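Local coordinates for protein pectinesterase inhibitor (Actinidia chinensis, PDB 1XG2) that inhibits pectin methylesterase by forming a protein-protein complex with the enzyme, and may take part in regulating fruit ripening, at residues Y98-F109 and C140-P151. Numbering follows the deposited sequence.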
ATOM      1  N   TYR B  98       0.003  19.964   1.877  1.00 14.37           N
ATOM      2  CA  TYR B  98       0.637  19.464   0.664  1.00 14.42           C
ATOM      3  C   TYR B  98       1.134  18.034   0.837  1.00 14.60           C
ATOM      4  O   TYR B  98       1.274  17.311  -0.151  1.00 14.19           O
ATOM      5  CB  TYR B  98       1.792  20.381   0.235  1.00 15.02           C
ATOM      6  CG  TYR B  98       1.373  21.829   0.157  1.00 14.27           C
ATOM      7  CD1 TYR B  98       2.171  22.837   0.692  1.00 15.74           C
ATOM      8  CD2 TYR B  98       0.154  22.183  -0.402  1.00 16.69           C
ATOM      9  CE1 TYR B  98       1.770  24.167   0.649  1.00 16.54           C
ATOM     10  CE2 TYR B  98      -0.261  23.513  -0.443  1.00 16.63           C
ATOM     11  CZ  TYR B  98       0.553  24.496   0.085  1.00 17.94           C
ATOM     12  OH  TYR B  98       0.128  25.813   0.024  1.00 20.52           O
ATOM     13  N   ASN B  99       1.385  17.628   2.081  1.00 13.96           N
ATOM     14  CA  ASN B  99       1.780  16.241   2.349  1.00 14.23           C
ATOM     15  C   ASN B  99       0.610  15.318   2.035  1.00 13.30           C
ATOM     16  O   ASN B  99       0.780  14.337   1.321  1.00 12.52           O
ATOM     17  CB  ASN B  99       2.281  16.066   3.774  1.00 14.71           C
ATOM     18  CG  ASN B  99       3.639  16.698   3.994  1.00 17.58           C
ATOM     19  OD1 ASN B  99       4.500  16.649   3.118  1.00 22.19           O
ATOM     20  ND2 ASN B  99       3.845  17.297   5.183  1.00 19.39           N
ATOM     21  N   SER B 100      -0.595  15.671   2.489  1.00 12.29           N
ATOM     22  CA  SER B 100      -1.767  14.864   2.181  1.00 12.05           C
ATOM     23  C   SER B 100      -2.082  14.915   0.696  1.00 11.79           C
ATOM     24  O   SER B 100      -2.485  13.919   0.118  1.00 10.96           O
ATOM     25  CB  SER B 100      -2.989  15.293   2.996  1.00 12.30           C
ATOM     26  OG  SER B 100      -2.772  15.054   4.375  1.00 13.39           O
ATOM     27  N   LEU B 101      -1.882  16.071   0.076  1.00 11.48           N
ATOM     28  CA  LEU B 101      -2.122  16.195  -1.358  1.00 11.22           C
ATOM     29  C   LEU B 101      -1.262  15.192  -2.114  1.00 10.88           C
ATOM     30  O   LEU B 101      -1.766  14.492  -2.984  1.00 10.35           O
ATOM     31  CB  LEU B 101      -1.820  17.612  -1.832  1.00 11.89           C
ATOM     32  CG  LEU B 101      -1.713  17.835  -3.339  1.00 11.42           C
ATOM     33  CD1 LEU B 101      -3.055  17.593  -3.985  1.00 11.97           C
ATOM     34  CD2 LEU B 101      -1.248  19.253  -3.600  1.00 13.62           C
ATOM     35  N   ASN B 102       0.019  15.102  -1.770  1.00 10.33           N
ATOM     36  CA  ASN B 102       0.903  14.157  -2.462  1.00 10.74           C
ATOM     37  C   ASN B 102       0.406  12.712  -2.291  1.00 10.91           C
ATOM     38  O   ASN B 102       0.197  12.000  -3.264  1.00 10.77           O
ATOM     39  CB  ASN B 102       2.350  14.301  -1.991  1.00 10.28           C
ATOM     40  CG  ASN B 102       3.296  13.468  -2.802  1.00 11.39           C
ATOM     41  OD1 ASN B 102       3.245  12.220  -2.795  1.00 15.62           O
ATOM     42  ND2 ASN B 102       4.180  14.137  -3.500  1.00  8.38           N
ATOM     43  N   ILE B 103       0.151  12.320  -1.051  1.00 10.99           N
ATOM     44  CA  ILE B 103      -0.322  10.975  -0.737  1.00 11.10           C
ATOM     45  C   ILE B 103      -1.588  10.601  -1.530  1.00 11.41           C
ATOM     46  O   ILE B 103      -1.675   9.492  -2.078  1.00 11.00           O
ATOM     47  CB  ILE B 103      -0.587  10.861   0.782  1.00 11.62           C
ATOM     48  CG1 ILE B 103       0.716  11.024   1.579  1.00 11.91           C
ATOM     49  CG2 ILE B 103      -1.288   9.532   1.116  1.00 10.99           C
ATOM     50  CD1 ILE B 103       1.744   9.967   1.346  1.00 13.56           C
ATOM     51  N   TYR B 104      -2.557  11.507  -1.599  1.00 10.84           N
ATOM     52  CA  TYR B 104      -3.809  11.194  -2.273  1.00 11.57           C
ATOM     53  C   TYR B 104      -3.635  11.174  -3.793  1.00 11.08           C
ATOM     54  O   TYR B 104      -4.217  10.318  -4.453  1.00 11.56           O
ATOM     55  CB  TYR B 104      -4.941  12.125  -1.853  1.00 11.92           C
ATOM     56  CG  TYR B 104      -5.527  11.744  -0.511  1.00 12.26           C
ATOM     57  CD1 TYR B 104      -4.742  11.792   0.638  1.00 13.69           C
ATOM     58  CD2 TYR B 104      -6.842  11.295  -0.385  1.00 13.50           C
ATOM     59  CE1 TYR B 104      -5.255  11.449   1.876  1.00 14.17           C
ATOM     60  CE2 TYR B 104      -7.371  10.943   0.888  1.00 14.09           C
ATOM     61  CZ  TYR B 104      -6.555  11.038   2.000  1.00 13.34           C
ATOM     62  OH  TYR B 104      -7.010  10.694   3.260  1.00 16.36           O
ATOM     63  N   ALA B 105      -2.820  12.076  -4.338  1.00 11.17           N
ATOM     64  CA  ALA B 105      -2.488  12.012  -5.765  1.00 11.23           C
ATOM     65  C   ALA B 105      -1.676  10.765  -6.102  1.00 10.82           C
ATOM     66  O   ALA B 105      -1.857  10.186  -7.175  1.00 10.11           O
ATOM     67  CB  ALA B 105      -1.769  13.284  -6.242  1.00 12.10           C
ATOM     68  N   SER B 106      -0.808  10.331  -5.184  1.00 10.45           N
ATOM     69  CA  SER B 106      -0.050   9.099  -5.364  1.00 10.27           C
ATOM     70  C   SER B 106      -0.979   7.890  -5.395  1.00  9.88           C
ATOM     71  O   SER B 106      -0.787   6.975  -6.203  1.00  8.63           O
ATOM     72  CB  SER B 106       0.993   8.912  -4.253  1.00 10.61           C
ATOM     73  OG  SER B 106       2.041   9.847  -4.358  1.00 11.59           O
ATOM     74  N   ALA B 107      -2.001   7.899  -4.535  1.00  9.48           N
ATOM     75  CA  ALA B 107      -2.966   6.803  -4.486  1.00 10.00           C
ATOM     76  C   ALA B 107      -3.794   6.744  -5.767  1.00 10.07           C
ATOM     77  O   ALA B 107      -4.060   5.657  -6.296  1.00 10.53           O
ATOM     78  CB  ALA B 107      -3.897   6.935  -3.260  1.00 10.22           C
ATOM     79  N   ALA B 108      -4.186   7.906  -6.271  1.00 10.56           N
ATOM     80  CA  ALA B 108      -4.953   7.997  -7.513  1.00 10.86           C
ATOM     81  C   ALA B 108      -4.146   7.448  -8.684  1.00 10.72           C
ATOM     82  O   ALA B 108      -4.632   6.615  -9.433  1.00 11.39           O
ATOM     83  CB  ALA B 108      -5.343   9.437  -7.790  1.00 11.63           C
ATOM     84  N   PHE B 109      -2.917   7.925  -8.821  1.00 11.04           N
ATOM     85  CA  PHE B 109      -1.954   7.400  -9.793  1.00 10.94           C
ATOM     86  C   PHE B 109      -1.930   5.884  -9.778  1.00 10.69           C
ATOM     87  O   PHE B 109      -1.952   5.243 -10.816  1.00 10.43           O
ATOM     88  CB  PHE B 109      -0.561   7.968  -9.457  1.00 10.92           C
ATOM     89  CG  PHE B 109       0.536   7.524 -10.379  1.00 10.33           C
ATOM     90  CD1 PHE B 109       1.104   8.416 -11.266  1.00 12.94           C
ATOM     91  CD2 PHE B 109       1.022   6.226 -10.340  1.00 11.74           C
ATOM     92  CE1 PHE B 109       2.123   8.012 -12.122  1.00 13.79           C
ATOM     93  CE2 PHE B 109       2.043   5.818 -11.183  1.00 12.90           C
ATOM     94  CZ  PHE B 109       2.593   6.714 -12.075  1.00 13.09           C
ATOM     95  N   CYS B 140      -1.915  12.615 -13.148  1.00 10.82           N
ATOM     96  CA  CYS B 140      -1.709  12.615 -11.697  1.00 11.13           C
ATOM     97  C   CYS B 140      -0.286  13.058 -11.372  1.00 11.02           C
ATOM     98  O   CYS B 140      -0.028  13.675 -10.332  1.00 10.49           O
ATOM     99  CB  CYS B 140      -1.986  11.241 -11.113  1.00 10.99           C
ATOM    100  SG  CYS B 140      -3.741  10.829 -10.936  1.00 12.13           S
ATOM    101  N   ASP B 141       0.642  12.758 -12.271  1.00 11.71           N
ATOM    102  CA  ASP B 141       2.022  13.181 -12.088  1.00 12.13           C
ATOM    103  C   ASP B 141       2.164  14.713 -12.122  1.00 12.02           C
ATOM    104  O   ASP B 141       3.003  15.269 -11.421  1.00 11.85           O
ATOM    105  CB  ASP B 141       2.916  12.531 -13.127  1.00 12.75           C
ATOM    106  CG  ASP B 141       4.353  12.490 -12.701  1.00 15.04           C
ATOM    107  OD1 ASP B 141       4.637  12.253 -11.503  1.00 16.52           O
ATOM    108  OD2 ASP B 141       5.273  12.656 -13.500  1.00 15.31           O
ATOM    109  N   ILE B 142       1.334  15.398 -12.906  1.00 12.03           N
ATOM    110  CA  ILE B 142       1.325  16.857 -12.885  1.00 11.52           C
ATOM    111  C   ILE B 142       0.973  17.323 -11.469  1.00 11.34           C
ATOM    112  O   ILE B 142       1.599  18.215 -10.916  1.00  9.90           O
ATOM    113  CB  ILE B 142       0.338  17.466 -13.922  1.00 12.08           C
ATOM    114  CG1 ILE B 142       0.662  17.015 -15.347  1.00 12.43           C
ATOM    115  CG2 ILE B 142       0.443  18.979 -13.910  1.00 13.00           C
ATOM    116  CD1 ILE B 142      -0.457  17.279 -16.329  1.00 13.87           C
ATOM    117  N   VAL B 143      -0.032  16.693 -10.882  1.00 10.84           N
ATOM    118  CA  VAL B 143      -0.457  17.047  -9.543  1.00 10.91           C
ATOM    119  C   VAL B 143       0.646  16.771  -8.541  1.00 10.59           C
ATOM    120  O   VAL B 143       0.897  17.584  -7.669  1.00 10.05           O
ATOM    121  CB  VAL B 143      -1.724  16.276  -9.120  1.00 10.69           C
ATOM    122  CG1 VAL B 143      -2.129  16.661  -7.705  1.00 10.62           C
ATOM    123  CG2 VAL B 143      -2.853  16.549 -10.092  1.00 11.59           C
ATOM    124  N   LEU B 144       1.309  15.632  -8.673  1.00 10.81           N
ATOM    125  CA  LEU B 144       2.392  15.275  -7.760  1.00 10.82           C
ATOM    126  C   LEU B 144       3.531  16.296  -7.832  1.00 10.89           C
ATOM    127  O   LEU B 144       4.066  16.708  -6.812  1.00 10.30           O
ATOM    128  CB  LEU B 144       2.921  13.868  -8.074  1.00 11.10           C
ATOM    129  CG  LEU B 144       1.960  12.721  -7.764  1.00 12.04           C
ATOM    130  CD1 LEU B 144       2.428  11.409  -8.379  1.00 12.38           C
ATOM    131  CD2 LEU B 144       1.817  12.549  -6.241  1.00 13.61           C
ATOM    132  N   VAL B 145       3.889  16.721  -9.044  1.00 10.67           N
ATOM    133  CA  VAL B 145       4.991  17.664  -9.212  1.00 10.76           C
ATOM    134  C   VAL B 145       4.635  18.995  -8.541  1.00 10.84           C
ATOM    135  O   VAL B 145       5.443  19.593  -7.824  1.00 11.86           O
ATOM    136  CB  VAL B 145       5.337  17.859 -10.697  1.00 10.48           C
ATOM    137  CG1 VAL B 145       6.251  19.097 -10.896  1.00 12.17           C
ATOM    138  CG2 VAL B 145       6.014  16.624 -11.232  1.00  9.99           C
ATOM    139  N   ILE B 146       3.409  19.440  -8.736  1.00 10.89           N
ATOM    140  CA  ILE B 146       2.980  20.693  -8.158  1.00 11.20           C
ATOM    141  C   ILE B 146       2.982  20.559  -6.625  1.00 11.38           C
ATOM    142  O   ILE B 146       3.439  21.466  -5.925  1.00 11.65           O
ATOM    143  CB  ILE B 146       1.605  21.095  -8.731  1.00 11.04           C
ATOM    144  CG1 ILE B 146       1.740  21.506 -10.203  1.00 10.96           C
ATOM    145  CG2 ILE B 146       1.004  22.250  -7.963  1.00 12.18           C
ATOM    146  CD1 ILE B 146       0.412  21.730 -10.887  1.00 10.77           C
ATOM    147  N   SER B 147       2.528  19.417  -6.108  1.00 11.64           N
ATOM    148  CA  SER B 147       2.514  19.205  -4.646  1.00 12.10           C
ATOM    149  C   SER B 147       3.924  19.303  -4.038  1.00 12.78           C
ATOM    150  O   SER B 147       4.072  19.703  -2.872  1.00 13.12           O
ATOM    151  CB  SER B 147       1.862  17.862  -4.258  1.00 11.29           C
ATOM    152  OG  SER B 147       2.747  16.755  -4.466  1.00 12.04           O
ATOM    153  N   ASN B 148       4.950  18.936  -4.802  1.00 12.63           N
ATOM    154  CA  ASN B 148       6.322  19.018  -4.303  1.00 13.36           C
ATOM    155  C   ASN B 148       6.936  20.411  -4.466  1.00 13.99           C
ATOM    156  O   ASN B 148       7.844  20.758  -3.731  1.00 13.88           O
ATOM    157  CB  ASN B 148       7.230  17.962  -4.947  1.00 13.33           C
ATOM    158  CG  ASN B 148       6.775  16.529  -4.655  1.00 13.76           C
ATOM    159  OD1 ASN B 148       6.134  16.261  -3.628  1.00 16.77           O
ATOM    160  ND2 ASN B 148       7.091  15.617  -5.551  1.00 11.39           N
ATOM    161  N   LEU B 149       6.447  21.193  -5.421  1.00 14.44           N
ATOM    162  CA  LEU B 149       6.907  22.571  -5.604  1.00 15.50           C
ATOM    163  C   LEU B 149       6.288  23.541  -4.584  1.00 16.68           C
ATOM    164  O   LEU B 149       6.888  24.569  -4.266  1.00 16.56           O
ATOM    165  CB  LEU B 149       6.586  23.073  -7.009  1.00 15.01           C
ATOM    166  CG  LEU B 149       7.318  22.414  -8.172  1.00 15.59           C
ATOM    167  CD1 LEU B 149       6.710  22.909  -9.477  1.00 15.54           C
ATOM    168  CD2 LEU B 149       8.812  22.704  -8.109  1.00 16.22           C
ATOM    169  N   LEU B 150       5.093  23.234  -4.097  1.00 17.60           N
ATOM    170  CA  LEU B 150       4.411  24.108  -3.139  1.00 19.60           C
ATOM    171  C   LEU B 150       5.218  24.154  -1.837  1.00 22.18           C
ATOM    172  O   LEU B 150       5.851  23.154  -1.492  1.00 22.37           O
ATOM    173  CB  LEU B 150       2.984  23.616  -2.882  1.00 18.77           C
ATOM    174  CG  LEU B 150       2.020  24.021  -4.002  1.00 18.06           C
ATOM    175  CD1 LEU B 150       0.832  23.067  -4.090  1.00 17.81           C
ATOM    176  CD2 LEU B 150       1.556  25.439  -3.807  1.00 17.38           C
ATOM    177  N   PRO B 151       5.229  25.284  -1.132  1.00 25.00           N
ATOM    178  CA  PRO B 151       6.182  25.460  -0.013  1.00 27.21           C
ATOM    179  C   PRO B 151       6.000  24.416   1.095  1.00 28.31           C
ATOM    180  O   PRO B 151       6.278  23.222   0.838  1.00 30.17           O
ATOM    181  CB  PRO B 151       5.892  26.888   0.508  1.00 27.44           C
ATOM    182  CG  PRO B 151       4.550  27.294  -0.056  1.00 26.88           C
ATOM    183  CD  PRO B 151       4.352  26.455  -1.313  1.00 26.23           C
TER
HETATM  184  O   HOH W   1       4.382  17.395  -0.878  1.00 28.12           O
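Asn102 reaches across to Ser147 and Asn148 with its amide nitrogen, but both bonds are weak: ND2 lies 2.9 Å from Asn148 OD1 with an N-H...O angle of only 120°, and 3.1 Å from Ser147 OG. The strongest polar partner of each asparagine is instead in the bound pectin methylesterase: Asn102 OD1 accepts from Ala192 N of that chain, and Asn148 ND2 donates to Asn190 O of the enzyme chain, which also accepts from Asn102 ND2. Ser147 OG sits between its own backbone N and carbonyl carbon, whence it donates to Leu144 O at 2.7 Å, joining Asn148 N on the same face of that carbonyl. A water lies within hydrogen-bonding distance of both Tyr98 O and Ser147 O and bridges the two backbones.

Beside these polar groups, Leu144 is a knob among Asn102, Ala105, Ser106 and Phe109, its CD2 3.7 Å from Ala105 CB. Leu101 CD2 presses on Ser147 CB at 3.5 Å, tighter than usual carbon contact. At one end Leu150 CB stands 3.6 Å from the Tyr98 ring centroid, 7° off the normal, a CH-pi contact over the face; at the other, Cys140 SG meets Ala108 CB at 3.8 Å.

The helix axes run antiparallel (163°), 9.0 Å apart, as two members of the four-helix bundle. Helix 66-95 backs Leu101 and Ala108, while Leu150 also touches Leu34 of helix 34-60.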